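Local coordinates for protein putative tetR family transcription regulator (Shewanella loihica, PDB 3PPB) that probably binds DNA through a predicted helix-turn-helix motif and regulates transcription, as in other members of the tetR family, at residues L57-F61 and F106-S111. Sequence-based numbering, arbitrary orientation.
Sequences LEQLF and FFQLYS. With EDO (1,2-ethanediol), chain D; EDO (1,2-ethanediol), chain F; EDO (1,2-ethanediol), chain I.
Phe106 pushes the far end of its ring against Leu57, Leu60 and Phe61, and this is the tightly packed part of the contact. Its CE1 lies 3.6 Å from Leu60 CD2 and 3.8 Å from Leu57 CD1. On the ring's other flank, CE2 is 3.7 Å from Phe61 CA, which sits at the ring edge. The Phe106 and Phe61 side chains cross at about a right angle. With CG anti to the backbone N (chi1 -179°), Phe61 sends its ring to Ser111, whose CA lies at the ring edge, 3.8 Å from CE1. Leu57 CD1 also lies over one face of the Tyr110 ring. The Tyr110 hydroxyl hydrogen-bonds to Phe22 O on helix 10-24.

In a buried polar niche, Ser111 OG donates to O2 of the chain D ethanediol at 2.6 Å, and that oxygen lies over a face of Phe107. Lys65 makes a cation-pi contact with the same ring. An alanine in place of Phe107 would probably deprive Lys65 of this partner and open a gap beside Phe68 and Trp96. On the more open side, Glu58 OE2 accepts a hydrogen bond from O1 of the chain I ethanediol.

Burial of hydrocarbon, rather than directed polar bonds, probably holds helix 53-74 to helix 101-110 here.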
loop_
_atom_site.group_PDB
_atom_site.type_symbol
_atom_site.label_atom_id
_atom_site.label_comp_id
_atom_site.label_asym_id
_atom_site.label_seq_id
_atom_site.Cartn_x
_atom_site.Cartn_y
_atom_site.Cartn_z
ATOM N N LEU A 57 -13.000 -4.124 13.850
ATOM C CA LEU A 57 -12.066 -3.991 12.723
ATOM C C LEU A 57 -10.970 -5.073 12.791
ATOM O O LEU A 57 -10.624 -5.651 11.764
ATOM C CB LEU A 57 -11.417 -2.585 12.668
ATOM C CG LEU A 57 -10.276 -2.413 11.631
ATOM C CD1 LEU A 57 -10.785 -2.619 10.223
ATOM C CD2 LEU A 57 -9.565 -1.071 11.779
ATOM N N GLU A 58 -10.429 -5.333 13.992
ATOM C CA GLU A 58 -9.350 -6.312 14.188
ATOM C C GLU A 58 -9.825 -7.740 13.873
ATOM O O GLU A 58 -9.106 -8.484 13.202
ATOM C CB GLU A 58 -8.812 -6.224 15.616
ATOM C CG GLU A 58 -8.026 -4.949 15.855
ATOM C CD GLU A 58 -7.597 -4.678 17.286
ATOM O OE1 GLU A 58 -7.935 -5.479 18.186
ATOM O OE2 GLU A 58 -6.903 -3.660 17.503
ATOM N N GLN A 59 -11.050 -8.091 14.318
ATOM C CA GLN A 59 -11.625 -9.415 14.080
ATOM C C GLN A 59 -11.936 -9.593 12.601
ATOM O O GLN A 59 -11.690 -10.667 12.049
ATOM C CB GLN A 59 -12.886 -9.666 14.946
ATOM C CG GLN A 59 -12.602 -9.813 16.457
ATOM C CD GLN A 59 -11.543 -10.848 16.774
ATOM O OE1 GLN A 59 -11.697 -12.040 16.487
ATOM N NE2 GLN A 59 -10.429 -10.408 17.349
ATOM N N LEU A 60 -12.453 -8.530 11.956
ATOM C CA LEU A 60 -12.730 -8.548 10.523
ATOM C C LEU A 60 -11.422 -8.742 9.743
ATOM O O LEU A 60 -11.339 -9.608 8.863
ATOM C CB LEU A 60 -13.417 -7.230 10.121
ATOM C CG LEU A 60 -13.742 -7.053 8.647
ATOM C CD1 LEU A 60 -14.699 -8.145 8.140
ATOM C CD2 LEU A 60 -14.299 -5.662 8.379
ATOM N N PHE A 61 -10.399 -7.929 10.083
ATOM C CA PHE A 61 -9.070 -7.943 9.472
ATOM C C PHE A 61 -8.480 -9.345 9.475
ATOM O O PHE A 61 -8.133 -9.851 8.410
ATOM C CB PHE A 61 -8.137 -6.958 10.213
ATOM C CG PHE A 61 -6.735 -6.854 9.659
ATOM C CD1 PHE A 61 -6.475 -6.099 8.528
ATOM C CD2 PHE A 61 -5.671 -7.494 10.285
ATOM C CE1 PHE A 61 -5.180 -6.019 8.009
ATOM C CE2 PHE A 61 -4.378 -7.384 9.783
ATOM C CZ PHE A 61 -4.141 -6.644 8.653
ATOM N N PHE A 106 -10.658 -3.711 0.911
ATOM C CA PHE A 106 -10.420 -3.708 2.358
ATOM C C PHE A 106 -8.923 -3.904 2.627
ATOM O O PHE A 106 -8.377 -3.197 3.470
ATOM C CB PHE A 106 -11.268 -4.806 3.055
ATOM C CG PHE A 106 -10.983 -4.981 4.529
ATOM C CD1 PHE A 106 -11.608 -4.173 5.472
ATOM C CD2 PHE A 106 -10.071 -5.939 4.973
ATOM C CE1 PHE A 106 -11.325 -4.310 6.833
ATOM C CE2 PHE A 106 -9.789 -6.075 6.337
ATOM C CZ PHE A 106 -10.436 -5.274 7.260
ATOM N N PHE A 107 -8.243 -4.822 1.886
ATOM C CA PHE A 107 -6.785 -5.014 2.047
ATOM C C PHE A 107 -6.034 -3.768 1.583
ATOM O O PHE A 107 -5.150 -3.272 2.272
ATOM C CB PHE A 107 -6.272 -6.234 1.264
ATOM C CG PHE A 107 -6.507 -7.607 1.847
ATOM C CD1 PHE A 107 -6.766 -7.773 3.210
ATOM C CD2 PHE A 107 -6.401 -8.737 1.054
ATOM C CE1 PHE A 107 -6.950 -9.043 3.749
ATOM C CE2 PHE A 107 -6.541 -10.013 1.608
ATOM C CZ PHE A 107 -6.827 -10.155 2.944
ATOM N N GLN A 108 -6.418 -3.237 0.438
ATOM C CA GLN A 108 -5.780 -2.057 -0.123
ATOM C C GLN A 108 -5.883 -0.905 0.900
ATOM O O GLN A 108 -4.912 -0.210 1.157
ATOM C CB GLN A 108 -6.449 -1.739 -1.473
ATOM C CG GLN A 108 -5.564 -1.100 -2.521
ATOM C CD GLN A 108 -4.308 -1.852 -2.898
ATOM O OE1 GLN A 108 -3.249 -1.602 -2.344
ATOM N NE2 GLN A 108 -4.358 -2.711 -3.913
ATOM N N LEU A 109 -7.009 -0.782 1.569
ATOM C CA LEU A 109 -7.156 0.288 2.545
ATOM C C LEU A 109 -6.492 0.023 3.901
ATOM O O LEU A 109 -6.036 0.984 4.520
ATOM C CB LEU A 109 -8.650 0.566 2.789
ATOM C CG LEU A 109 -9.435 1.204 1.654
ATOM C CD1 LEU A 109 -10.921 0.932 1.822
ATOM C CD2 LEU A 109 -9.161 2.706 1.587
ATOM N N TYR A 110 -6.492 -1.230 4.401
ATOM C CA TYR A 110 -6.077 -1.479 5.788
ATOM C C TYR A 110 -4.825 -2.351 6.031
ATOM O O TYR A 110 -4.240 -2.224 7.110
ATOM C CB TYR A 110 -7.256 -2.112 6.561
ATOM C CG TYR A 110 -8.464 -1.202 6.649
ATOM C CD1 TYR A 110 -8.582 -0.265 7.669
ATOM C CD2 TYR A 110 -9.502 -1.293 5.727
ATOM C CE1 TYR A 110 -9.680 0.592 7.741
ATOM C CE2 TYR A 110 -10.604 -0.440 5.792
ATOM C CZ TYR A 110 -10.681 0.508 6.794
ATOM O OH TYR A 110 -11.762 1.342 6.868
ATOM N N SER A 111 -4.446 -3.236 5.087
ATOM C CA SER A 111 -3.333 -4.200 5.197
ATOM C C SER A 111 -1.967 -3.636 5.596
ATOM O O SER A 111 -1.198 -4.330 6.277
ATOM C CB SER A 111 -3.132 -4.924 3.875
ATOM O OG SER A 111 -4.020 -6.019 3.817
HETATM C C1 EDO D . -1.698 -9.780 1.741
HETATM O O1 EDO D . -1.858 -10.368 3.031
HETATM C C2 EDO D . -2.965 -9.010 1.409
HETATM O O2 EDO D . -3.249 -8.069 2.441
HETATM C C1 EDO F . -2.029 1.306 0.391
HETATM O O1 EDO F . -2.692 0.397 -0.498
HETATM C C2 EDO F . -0.838 0.589 1.018
HETATM O O2 EDO F . -0.397 1.299 2.185
HETATM C C1 EDO I . -7.314 -1.082 14.824
HETATM O O1 EDO I . -6.416 -2.020 15.423
HETATM C C2 EDO I . -7.722 0.031 15.780
HETATM O O2 EDO I . -6.723 0.355 16.758
#